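Local structure of beta-mannosidase (Trichoderma harzianum, 4CVU) at residues A[130-135]-A[424-429]; A[420-425]-A[486-491]; A[447-452]-A[466-471]; A[459-464]-A[513-518]. The protein hydrolyses beta-mannosidic bonds as a fungal glycoside hydrolase of family 2, probably releasing beta-linked mannose from the non-reducing ends of its substrates. All coordinates share one frame; numbering follows the deposited sequence.

Interaction 1: A[130-135]-A[424-429]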
# COMPACT_ATOMS: atom_id res chain seq x y z
N ASN A 130 36.07 6.34 3.66
CA ASN A 130 35.84 5.17 4.52
C ASN A 130 34.68 5.42 5.45
O ASN A 130 34.73 6.26 6.34
CB ASN A 130 37.10 4.81 5.33
CG ASN A 130 37.04 3.39 5.91
OD1 ASN A 130 36.00 2.96 6.44
ND2 ASN A 130 38.15 2.68 5.85
N GLN A 131 33.61 4.65 5.25
CA GLN A 131 32.45 4.73 6.11
C GLN A 131 32.80 4.48 7.57
O GLN A 131 32.17 5.04 8.44
CB GLN A 131 31.42 3.67 5.67
CG GLN A 131 30.13 3.69 6.45
CD GLN A 131 29.05 2.71 5.96
OE1 GLN A 131 29.18 1.98 4.98
NE2 GLN A 131 27.99 2.67 6.71
N PHE A 132 33.78 3.62 7.82
CA PHE A 132 34.08 3.08 9.14
C PHE A 132 35.16 3.86 9.93
O PHE A 132 35.67 3.33 10.93
CB PHE A 132 34.53 1.62 8.99
CG PHE A 132 33.64 0.79 8.10
CD1 PHE A 132 32.27 0.80 8.29
CD2 PHE A 132 34.18 -0.01 7.12
CE1 PHE A 132 31.45 0.05 7.46
CE2 PHE A 132 33.36 -0.77 6.28
CZ PHE A 132 32.00 -0.76 6.47
N ARG A 133 35.48 5.10 9.50
CA ARG A 133 36.53 5.93 10.13
C ARG A 133 36.02 7.26 10.66
O ARG A 133 35.11 7.86 10.10
CB ARG A 133 37.69 6.21 9.16
CG ARG A 133 38.62 5.02 8.99
CD ARG A 133 39.70 5.25 7.97
NE ARG A 133 40.83 6.05 8.47
CZ ARG A 133 41.86 6.43 7.72
NH1 ARG A 133 41.91 6.10 6.44
NH2 ARG A 133 42.84 7.16 8.25
N GLN A 134 36.65 7.70 11.76
CA GLN A 134 36.46 9.04 12.29
C GLN A 134 37.43 9.93 11.54
O GLN A 134 38.65 9.64 11.50
CB GLN A 134 36.79 9.06 13.77
CG GLN A 134 36.67 10.41 14.46
CD GLN A 134 36.96 10.30 15.95
OE1 GLN A 134 38.01 9.78 16.34
NE2 GLN A 134 36.05 10.81 16.78
N TRP A 135 36.91 11.00 10.93
CA TRP A 135 37.75 11.92 10.19
C TRP A 135 37.79 13.25 10.92
O TRP A 135 36.78 13.68 11.47
CB TRP A 135 37.20 12.11 8.76
CG TRP A 135 37.13 10.84 7.93
CD1 TRP A 135 36.00 10.10 7.65
CD2 TRP A 135 38.20 10.19 7.24
NE1 TRP A 135 36.31 9.04 6.84
CE2 TRP A 135 37.66 9.06 6.58
CE3 TRP A 135 39.57 10.45 7.09
CZ2 TRP A 135 38.44 8.20 5.81
CZ3 TRP A 135 40.33 9.58 6.32
CH2 TRP A 135 39.77 8.47 5.69
N SER A 424 29.29 -8.33 6.14
CA SER A 424 29.40 -6.91 6.36
C SER A 424 28.11 -6.19 6.07
O SER A 424 27.64 -6.17 4.92
CB SER A 424 30.53 -6.26 5.53
OG SER A 424 30.43 -4.82 5.50
N GLY A 425 27.49 -5.89 7.20
CA GLY A 425 26.96 -4.58 7.59
C GLY A 425 28.10 -3.74 8.13
O GLY A 425 28.95 -3.25 7.35
N THR A 426 28.15 -3.55 9.44
CA THR A 426 29.04 -2.54 9.96
C THR A 426 29.55 -2.73 11.37
O THR A 426 29.02 -3.58 12.09
CB THR A 426 28.30 -1.19 9.90
OG1 THR A 426 29.25 -0.12 9.93
CG2 THR A 426 27.35 -1.04 11.02
N TYR A 427 30.52 -1.89 11.78
CA TYR A 427 30.93 -1.78 13.19
C TYR A 427 29.84 -1.06 13.96
O TYR A 427 29.50 0.06 13.63
CB TYR A 427 32.30 -1.06 13.39
CG TYR A 427 33.40 -1.62 12.52
CD1 TYR A 427 34.10 -2.75 12.90
CD2 TYR A 427 33.68 -1.06 11.28
CE1 TYR A 427 35.08 -3.29 12.09
CE2 TYR A 427 34.67 -1.58 10.47
CZ TYR A 427 35.35 -2.71 10.86
OH TYR A 427 36.30 -3.23 10.01
N LEU A 428 29.30 -1.72 14.99
CA LEU A 428 28.18 -1.14 15.72
C LEU A 428 28.60 0.07 16.50
O LEU A 428 29.70 0.15 17.08
CB LEU A 428 27.52 -2.16 16.67
CG LEU A 428 26.97 -3.45 16.05
CD1 LEU A 428 26.32 -4.29 17.13
CD2 LEU A 428 25.98 -3.19 14.92
N PRO A 429 27.71 1.05 16.55
CA PRO A 429 27.98 2.21 17.40
C PRO A 429 28.04 1.85 18.88
O PRO A 429 27.44 0.85 19.29
CB PRO A 429 26.77 3.13 17.11
CG PRO A 429 26.25 2.70 15.80
CD PRO A 429 26.53 1.23 15.70

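Interaction 2: A[420-425]-A[486-491]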
# COMPACT_ATOMS: atom_id res chain seq x y z
N ARG A 420 26.24 -13.26 16.91
CA ARG A 420 27.31 -12.99 16.00
C ARG A 420 26.96 -11.77 15.18
O ARG A 420 25.99 -11.81 14.43
CB ARG A 420 27.55 -14.16 15.05
CG ARG A 420 28.39 -13.75 13.86
CD ARG A 420 28.98 -14.99 13.21
NE ARG A 420 29.72 -14.66 11.99
CZ ARG A 420 29.43 -15.07 10.76
NH1 ARG A 420 28.37 -15.82 10.49
NH2 ARG A 420 30.21 -14.71 9.77
N VAL A 421 27.75 -10.72 15.33
CA VAL A 421 27.57 -9.49 14.58
C VAL A 421 28.25 -9.68 13.22
O VAL A 421 29.44 -9.45 13.04
CB VAL A 421 28.11 -8.25 15.33
CG1 VAL A 421 27.72 -6.97 14.59
CG2 VAL A 421 27.56 -8.20 16.72
N TRP A 422 27.43 -10.09 12.26
CA TRP A 422 27.81 -10.54 10.95
C TRP A 422 28.49 -9.47 10.10
O TRP A 422 28.07 -8.32 10.10
CB TRP A 422 26.52 -11.02 10.24
CG TRP A 422 26.72 -11.38 8.79
CD1 TRP A 422 27.18 -12.59 8.31
CD2 TRP A 422 26.48 -10.56 7.65
NE1 TRP A 422 27.21 -12.56 6.93
CE2 TRP A 422 26.80 -11.32 6.51
CE3 TRP A 422 26.05 -9.23 7.48
CZ2 TRP A 422 26.71 -10.81 5.21
CZ3 TRP A 422 25.94 -8.73 6.20
CH2 TRP A 422 26.27 -9.50 5.08
N SER A 423 29.54 -9.85 9.38
CA SER A 423 30.16 -8.93 8.39
C SER A 423 29.66 -9.30 6.99
O SER A 423 29.62 -10.49 6.67
CB SER A 423 31.70 -8.99 8.46
OG SER A 423 32.20 -10.33 8.27
N SER A 424 29.29 -8.33 6.14
CA SER A 424 29.40 -6.91 6.36
C SER A 424 28.11 -6.19 6.07
O SER A 424 27.64 -6.17 4.92
CB SER A 424 30.53 -6.26 5.53
OG SER A 424 30.43 -4.82 5.50
N GLY A 425 27.49 -5.89 7.20
CA GLY A 425 26.96 -4.58 7.59
C GLY A 425 28.10 -3.74 8.13
O GLY A 425 28.95 -3.25 7.35
N GLY A 486 38.17 -11.69 11.23
CA GLY A 486 38.64 -10.83 10.12
C GLY A 486 37.61 -10.61 9.02
O GLY A 486 37.64 -9.59 8.31
N GLY A 487 36.67 -11.55 8.90
CA GLY A 487 35.65 -11.43 7.86
C GLY A 487 34.89 -12.70 7.58
O GLY A 487 35.24 -13.79 8.06
N ASN A 488 33.86 -12.56 6.78
CA ASN A 488 32.91 -13.64 6.57
C ASN A 488 33.26 -14.49 5.36
O ASN A 488 33.45 -14.01 4.29
CB ASN A 488 31.50 -13.02 6.50
CG ASN A 488 30.46 -13.99 6.00
OD1 ASN A 488 30.18 -14.98 6.65
ND2 ASN A 488 29.92 -13.73 4.82
N GLU A 489 33.30 -15.80 5.59
CA GLU A 489 33.44 -16.84 4.53
C GLU A 489 34.67 -16.85 3.60
O GLU A 489 34.52 -16.94 2.39
CB GLU A 489 32.16 -16.89 3.69
CG GLU A 489 31.22 -18.01 4.13
CD GLU A 489 29.75 -17.61 4.10
OE1 GLU A 489 29.41 -16.65 3.36
OE2 GLU A 489 28.94 -18.30 4.80
N PHE A 490 35.87 -16.79 4.16
CA PHE A 490 37.05 -16.80 3.39
C PHE A 490 37.55 -18.22 3.17
O PHE A 490 37.43 -18.73 2.11
CB PHE A 490 38.11 -15.96 4.09
CG PHE A 490 37.94 -14.52 3.83
CD1 PHE A 490 36.99 -13.79 4.50
CD2 PHE A 490 38.66 -13.91 2.85
CE1 PHE A 490 36.80 -12.47 4.20
CE2 PHE A 490 38.49 -12.58 2.54
CZ PHE A 490 37.56 -11.85 3.23
N GLU A 491 38.06 -18.86 4.21
CA GLU A 491 38.74 -20.14 4.08
C GLU A 491 37.80 -21.32 3.77
O GLU A 491 38.23 -22.37 3.26
CB GLU A 491 39.51 -20.43 5.36
CG GLU A 491 40.84 -19.65 5.52
CD GLU A 491 41.60 -19.99 6.81
OE1 GLU A 491 41.66 -21.18 7.14
OE2 GLU A 491 42.12 -19.08 7.49

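Interaction 3: A[447-452]-A[466-471]. With MAN (alpha-D-mannopyranose), chain E.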
# COMPACT_ATOMS: atom_id res chain seq x y z
N PHE A 447 35.29 -7.80 11.35
CA PHE A 447 35.72 -6.70 10.49
C PHE A 447 34.93 -6.71 9.17
O PHE A 447 34.53 -7.78 8.69
CB PHE A 447 37.22 -6.80 10.21
CG PHE A 447 38.11 -6.76 11.45
CD1 PHE A 447 37.73 -6.10 12.60
CD2 PHE A 447 39.36 -7.36 11.42
CE1 PHE A 447 38.56 -6.06 13.70
CE2 PHE A 447 40.20 -7.32 12.52
CZ PHE A 447 39.79 -6.68 13.67
N GLN A 448 34.73 -5.54 8.53
CA GLN A 448 33.78 -5.47 7.41
C GLN A 448 34.29 -6.02 6.09
O GLN A 448 34.54 -5.31 5.14
CB GLN A 448 33.22 -4.04 7.29
CG GLN A 448 32.66 -3.50 8.60
CD GLN A 448 31.66 -4.43 9.25
OE1 GLN A 448 30.81 -4.99 8.58
NE2 GLN A 448 31.73 -4.58 10.56
N PHE A 449 34.48 -7.33 6.03
CA PHE A 449 34.92 -7.98 4.83
C PHE A 449 34.12 -9.29 4.65
O PHE A 449 34.03 -10.09 5.59
CB PHE A 449 36.42 -8.30 4.91
CG PHE A 449 37.28 -7.08 5.09
CD1 PHE A 449 37.78 -6.39 3.99
CD2 PHE A 449 37.62 -6.65 6.37
CE1 PHE A 449 38.61 -5.27 4.17
CE2 PHE A 449 38.41 -5.54 6.56
CZ PHE A 449 38.91 -4.84 5.44
N SER A 450 33.55 -9.52 3.46
CA SER A 450 32.49 -10.52 3.36
C SER A 450 32.19 -11.10 1.96
O SER A 450 31.81 -10.39 1.04
CB SER A 450 31.22 -9.91 4.00
OG SER A 450 30.14 -10.82 4.02
N ASP A 451 32.40 -12.41 1.82
CA ASP A 451 31.94 -13.18 0.69
C ASP A 451 32.51 -12.70 -0.65
O ASP A 451 31.86 -12.76 -1.69
CB ASP A 451 30.41 -13.16 0.67
CG ASP A 451 29.83 -14.27 -0.19
OD1 ASP A 451 30.52 -15.30 -0.43
OD2 ASP A 451 28.67 -14.10 -0.64
N THR A 452 33.74 -12.21 -0.61
CA THR A 452 34.51 -11.92 -1.80
C THR A 452 35.94 -11.74 -1.33
O THR A 452 36.21 -11.72 -0.12
CB THR A 452 33.99 -10.67 -2.53
OG1 THR A 452 34.57 -10.60 -3.85
CG2 THR A 452 34.26 -9.42 -1.72
N GLY A 466 43.54 2.33 9.05
CA GLY A 466 42.86 3.43 9.73
C GLY A 466 41.57 2.89 10.38
O GLY A 466 41.28 3.17 11.54
N GLU A 467 40.88 2.07 9.61
CA GLU A 467 39.59 1.48 10.01
C GLU A 467 39.75 0.49 11.14
O GLU A 467 39.07 0.61 12.15
CB GLU A 467 38.91 0.86 8.79
CG GLU A 467 38.01 -0.33 9.03
CD GLU A 467 37.47 -0.87 7.73
OE1 GLU A 467 37.72 -0.25 6.68
OE2 GLU A 467 36.80 -1.93 7.75
N ILE A 468 40.63 -0.51 10.98
CA ILE A 468 40.79 -1.49 12.04
C ILE A 468 41.28 -0.85 13.35
O ILE A 468 40.80 -1.21 14.41
CB ILE A 468 41.74 -2.63 11.66
CG1 ILE A 468 41.29 -3.30 10.36
CG2 ILE A 468 41.79 -3.66 12.76
CD1 ILE A 468 39.86 -3.77 10.37
N THR A 469 42.22 0.09 13.25
CA THR A 469 42.79 0.75 14.43
C THR A 469 41.76 1.60 15.19
O THR A 469 41.64 1.51 16.42
CB THR A 469 44.00 1.65 14.03
OG1 THR A 469 45.01 0.87 13.36
CG2 THR A 469 44.59 2.30 15.26
N TYR A 470 41.00 2.40 14.47
CA TYR A 470 39.94 3.21 15.08
C TYR A 470 38.86 2.35 15.80
O TYR A 470 38.54 2.55 16.96
CB TYR A 470 39.26 4.08 14.03
CG TYR A 470 38.05 4.81 14.58
CD1 TYR A 470 38.20 5.77 15.56
CD2 TYR A 470 36.75 4.51 14.14
CE1 TYR A 470 37.11 6.44 16.09
CE2 TYR A 470 35.64 5.18 14.65
CZ TYR A 470 35.82 6.14 15.62
OH TYR A 470 34.75 6.82 16.14
N ASN A 471 38.31 1.37 15.08
CA ASN A 471 37.22 0.57 15.65
C ASN A 471 37.65 -0.42 16.75
O ASN A 471 36.94 -0.54 17.75
CB ASN A 471 36.46 -0.11 14.55
CG ASN A 471 35.64 0.87 13.75
OD1 ASN A 471 34.64 1.41 14.24
ND2 ASN A 471 36.06 1.12 12.51
C1 MAN E . 47.22 7.58 12.87
C2 MAN E . 45.93 8.33 12.57
C3 MAN E . 44.73 7.48 12.97
C4 MAN E . 44.77 6.12 12.30
C5 MAN E . 46.14 5.47 12.51
C6 MAN E . 46.33 4.20 11.69
O2 MAN E . 45.87 8.58 11.19
O3 MAN E . 43.55 8.17 12.66
O4 MAN E . 43.78 5.30 12.89
O5 MAN E . 47.22 6.34 12.19
O6 MAN E . 47.53 3.54 12.09

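Interaction 4: A[459-464]-A[513-518]. With NAG (2-acetamido-2-deoxy-beta-D-glucopyranose), chain D; MAN (alpha-D-mannopyranose), chain B; MAN (alpha-D-mannopyranose), chain C.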
# COMPACT_ATOMS: atom_id res chain seq x y z
N ASP A 459 47.73 1.60 -0.64
CA ASP A 459 46.75 2.62 -0.25
C ASP A 459 45.49 1.99 0.39
O ASP A 459 44.99 2.52 1.38
CB ASP A 459 46.33 3.49 -1.45
CG ASP A 459 47.35 4.60 -1.76
OD1 ASP A 459 48.26 4.86 -0.93
OD2 ASP A 459 47.23 5.24 -2.82
N PHE A 460 45.02 0.89 -0.20
CA PHE A 460 43.83 0.17 0.33
C PHE A 460 44.11 -0.32 1.75
O PHE A 460 43.35 -0.04 2.68
CB PHE A 460 43.44 -1.00 -0.58
CG PHE A 460 42.19 -1.75 -0.13
CD1 PHE A 460 40.92 -1.30 -0.48
CD2 PHE A 460 42.31 -2.92 0.62
CE1 PHE A 460 39.78 -1.99 -0.08
CE2 PHE A 460 41.17 -3.62 1.03
CZ PHE A 460 39.91 -3.15 0.67
N LYS A 461 45.23 -1.00 1.92
CA LYS A 461 45.66 -1.41 3.26
C LYS A 461 45.77 -0.25 4.23
O LYS A 461 45.29 -0.34 5.37
CB LYS A 461 47.00 -2.12 3.19
CG LYS A 461 47.50 -2.63 4.53
CD LYS A 461 49.00 -2.98 4.48
CE LYS A 461 49.25 -4.22 3.65
NZ LYS A 461 50.67 -4.33 3.25
N ALA A 462 46.40 0.84 3.81
CA ALA A 462 46.54 1.98 4.72
C ALA A 462 45.14 2.44 5.20
O ALA A 462 44.96 2.71 6.37
CB ALA A 462 47.28 3.13 4.05
N ASN A 463 44.17 2.45 4.29
CA ASN A 463 42.80 2.84 4.61
C ASN A 463 42.18 1.83 5.60
O ASN A 463 41.66 2.22 6.62
CB ASN A 463 41.93 2.93 3.33
CG ASN A 463 40.66 3.74 3.52
OD1 ASN A 463 40.38 4.23 4.60
ND2 ASN A 463 39.88 3.87 2.47
N VAL A 464 42.33 0.55 5.30
CA VAL A 464 41.85 -0.51 6.21
C VAL A 464 42.45 -0.35 7.60
O VAL A 464 41.76 -0.47 8.62
CB VAL A 464 42.17 -1.92 5.64
CG1 VAL A 464 41.96 -2.98 6.70
CG2 VAL A 464 41.28 -2.23 4.44
N TYR A 513 45.65 -12.60 1.35
CA TYR A 513 44.77 -12.95 2.44
C TYR A 513 45.53 -12.96 3.76
O TYR A 513 45.13 -12.30 4.71
CB TYR A 513 44.05 -14.29 2.20
CG TYR A 513 43.41 -14.90 3.45
CD1 TYR A 513 42.25 -14.37 3.99
CD2 TYR A 513 43.95 -16.03 4.05
CE1 TYR A 513 41.66 -14.92 5.14
CE2 TYR A 513 43.37 -16.60 5.17
CZ TYR A 513 42.22 -16.04 5.71
OH TYR A 513 41.63 -16.60 6.83
N GLU A 514 46.61 -13.74 3.79
CA GLU A 514 47.46 -13.81 4.97
C GLU A 514 48.02 -12.43 5.31
O GLU A 514 48.01 -12.01 6.45
CB GLU A 514 48.61 -14.79 4.76
CG GLU A 514 48.15 -16.22 4.70
CD GLU A 514 49.30 -17.20 4.69
OE1 GLU A 514 50.41 -16.79 4.26
OE2 GLU A 514 49.08 -18.36 5.11
N ASN A 515 48.48 -11.72 4.29
CA ASN A 515 49.13 -10.43 4.51
C ASN A 515 48.14 -9.42 5.09
O ASN A 515 48.47 -8.73 6.07
CB ASN A 515 49.73 -9.89 3.21
CG ASN A 515 50.37 -8.53 3.39
OD1 ASN A 515 51.40 -8.41 4.04
ND2 ASN A 515 49.74 -7.51 2.88
N LEU A 516 46.93 -9.37 4.54
CA LEU A 516 45.93 -8.40 5.05
C LEU A 516 45.31 -8.88 6.36
O LEU A 516 45.37 -8.18 7.39
CB LEU A 516 44.81 -8.13 4.04
CG LEU A 516 43.83 -7.00 4.45
CD1 LEU A 516 44.59 -5.74 4.76
CD2 LEU A 516 42.78 -6.73 3.38
N PHE A 517 44.73 -10.08 6.33
CA PHE A 517 43.88 -10.55 7.45
C PHE A 517 44.68 -11.16 8.62
O PHE A 517 44.14 -11.35 9.70
CB PHE A 517 42.79 -11.49 6.94
CG PHE A 517 41.81 -10.80 6.02
CD1 PHE A 517 40.76 -10.03 6.54
CD2 PHE A 517 41.97 -10.86 4.65
CE1 PHE A 517 39.88 -9.37 5.71
CE2 PHE A 517 41.08 -10.21 3.81
CZ PHE A 517 40.04 -9.45 4.34
N ILE A 518 45.96 -11.44 8.43
CA ILE A 518 46.74 -11.99 9.54
C ILE A 518 47.90 -11.05 9.92
O ILE A 518 47.91 -10.50 11.00
CB ILE A 518 47.24 -13.41 9.22
CG1 ILE A 518 46.06 -14.34 8.90
CG2 ILE A 518 48.04 -13.97 10.38
CD1 ILE A 518 46.49 -15.72 8.45
C1 NAG D . 50.94 -21.89 3.25
C2 NAG D . 51.65 -20.60 3.61
C3 NAG D . 51.25 -19.51 2.65
C4 NAG D . 51.47 -19.93 1.20
C5 NAG D . 50.71 -21.24 1.02
C6 NAG D . 50.71 -21.80 -0.39
C7 NAG D . 52.10 -20.13 5.97
C8 NAG D . 51.61 -19.61 7.26
N2 NAG D . 51.27 -20.13 4.93
O3 NAG D . 51.88 -18.31 2.99
O4 NAG D . 50.88 -18.94 0.37
O5 NAG D . 51.22 -22.21 1.91
O6 NAG D . 52.01 -21.64 -0.85
O7 NAG D . 53.23 -20.58 5.91
C1 MAN B . 53.56 -13.93 -0.14
C2 MAN B . 54.70 -12.94 0.09
C3 MAN B . 55.38 -13.31 1.40
C4 MAN B . 54.34 -13.34 2.54
C5 MAN B . 53.15 -14.23 2.20
C6 MAN B . 52.07 -14.15 3.28
O2 MAN B . 54.23 -11.61 0.30
O3 MAN B . 56.32 -12.33 1.70
O4 MAN B . 54.94 -13.79 3.72
O5 MAN B . 52.62 -13.84 0.95
O6 MAN B . 51.44 -12.90 3.33
C1 MAN C . 54.17 -10.77 -0.85
C2 MAN C . 54.01 -9.34 -0.33
C3 MAN C . 52.61 -9.12 0.19
C4 MAN C . 51.57 -9.55 -0.85
C5 MAN C . 51.82 -11.01 -1.19
C6 MAN C . 50.77 -11.51 -2.17
O2 MAN C . 54.27 -8.42 -1.37
O3 MAN C . 52.40 -7.76 0.49
O4 MAN C . 50.27 -9.34 -0.31
O5 MAN C . 53.13 -11.15 -1.73
O6 MAN C . 50.86 -12.91 -2.35

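Interaction 1: A[130-135]-A[424-429]
F132 and Y427 form a T-shaped (edge-to-face) pair, their ring centroids 5.2 Å apart and their planes at 83°. Y427 supplies the edge: its CE2 stands 3.5 Å from F132 CG and equally near F132 CB. F132 CG is anti to the carbonyl carbon, beside the backbone N (chi1 -48°), which starts the ring toward the other loop. The turn itself is held by N130, whose OD1 accepts from F132 N at 2.7 Å, an Asx turn that fixes the backbone from which the ring springs. F132 CE1 comes within 3.3 Å of T426 OG1, which approaches the ring obliquely. That hydroxyl is anti to its own backbone N (chi1 -159°) and meets the ring without a hydrogen bond across the contact. A tyrosine suits position 427 because its hydrocarbon edge can pack on F132 while its OH bonds to E467. An alanine at F132 would keep CB against Y427 but would probably open a gap beside T426 and leave the Y427 edge without an aromatic face. The F132 turn belongs to the galactose-binding-like domain, between strands 123-126 and 135-138; the T426 loop joins strand 418-421 to helix 430-439. Helix 458-475 flanks both, E467 touching F132 and N471 touching Y427.

Interaction 2: A[420-425]-A[486-491]
R420, near the end of strand 418-421, reaches N488 with its extended side chain and gives NH2 to OD1, 3.1 Å away at an N-H...O angle of 155°. The oxygen lies in the guanidinium plane, though the donor is tilted 31° from the amide plane. Arginine suits the place because its other nitrogens pair with E446 and E594. Two residues on, W422 brings NE1 to 3.6 Å from N488 ND2; both are donors, and they merely pack. S423 then closes on the asparagine's root: its OG is 3.3 Å from N488 CB, while the hydroxyl bonds to E446. Facing it, at G487, the backbone angles would jam a CB against the preceding carbonyl O, and a CB would also clash with F490. N488 holds CG anti to its backbone N (chi1 168°), and its ND2 bonds to S450. A leucine in place of N488 would probably leave R420 NH2 without this acceptor and S450 without its amide donor. N488-E489 follows strand 481-485, consistent with the Asn-Glu pair that ends the fourth barrel strand in related glycosidases. The chemistry implies a buried polar network in which one neutral amide, using both its ends, ties an arginine flanked by carboxylates to the neighbouring loops.

Interaction 3: A[447-452]-A[466-471]
I468 sets its CD1 over one face of the F447 ring, 3.8 Å from the centroid and 17° off the ring normal, a CH-pi contact that forms the tight part of the interface. CD1 is closest to F447 CG, at 3.6 Å, while the other branch of the isoleucine, CG2, reaches the far end of the ring at 3.7 Å from F447 CZ. The two methyls thus span the phenyl from its root to its tip, which a branched residue does well; chi2 of -54° turns CD1 back onto the ring. L521 of helix 506-528 touches both side chains and adds to the apolar cluster.

Toward E467 the fit is slacker. Its OE2 and the F449 ring approach tip to tip, F449 CE2 standing 4.1 Å from OE2 with ring and carboxylate planes nearly parallel, and no hydrogen bond spans the segments. The buried carboxylate is instead satisfied by Y427 and by R192, which forms a salt bridge to it. On the outward side of the helix lies a mannose (chain E) of an attached glycan, its O4 3.6 Å from G466 O, a loose approach.

Within the loop, Q448 is the centre of an inverse gamma turn, closed by F449 N on F447 O at 2.7 Å. Both flanking rings reach I468 CD1, F447 with its face and F449 more loosely with its edge, CE2 at 4.4 Å. Strand 442-446, this loop, helix 458-475 and the parallel strand 481-485 make a beta-alpha-beta crossover, the repeating pattern of the (beta/alpha)8 barrel expected for the catalytic domain of this family.

Interaction 4: A[459-464]-A[513-518]
Two neighbouring outer helices of the catalytic barrel, 458-475 and 506-528, meet where L516 packs against F460, K461 and V464. Their local axes approach to 11.5 Å and run at 22° to each other, nearly parallel. L516 carries the contact with its two methyls: CD2 comes to the edge of the F460 ring, 4.2 Å from CE2, while CD1 lies 4.3 Å from V464 CG1 and equally far from K461 CG. A leucine suits this place because its forked end can serve both neighbours; CG is anti to the backbone N (chi1 -173°), from where the two methyls reach the other helix.

Nearer the surface the chemistry changes. K461 and N515 cross at about a right angle, and K461 NZ stops 3.3 Å from N515 ND2; since both are donors, this is proximity without a bond. N515 ND2 bonds to D456, whose side chain K461 also touches, so an acidic neighbour probably eases the meeting of the two donors. The chain bends at K461 chi3, where a long flexible residue can lay its methylenes by the core and keep its ammonium at the margin.

On the outer side, E514 meets an attached glycan: its OE2 accepts from N2 of the N-acetylglucosamine at 2.8 Å, and also bonds to Y558. Mannose chain B brings O6 to 3.3 Å from N515 N, so that sugars border this flank of the pair. The helix takes a wider pi-type turn at 515-518. Neighbouring, near-parallel helices packed through an apolar seam are as expected for the helical layer of a (beta/alpha)8 barrel.

Interactions 2 and 3 meet at the carboxyl ends of the barrel strands, where S423 O bonds to S450 OG and N488 N to F449 O. Interaction 2 is the most polar, a buried network by the centre of the barrel, whereas interactions 1 and 3 rest largely on aromatic and methyl packing. Interaction 1 joins the galactose-binding-like domain to the barrel, and its F132 O accepts from N471 ND2 of interaction 3. Interactions 3 and 4 share helix 458-475: 466-471 faces the loop after strand 442-446, and the earlier turn 459-464 faces helix 506-528, where F449 also touches F517. Interaction 4, farthest from the chain centre, grades from an apolar seam to partly exposed residues beside a glycan.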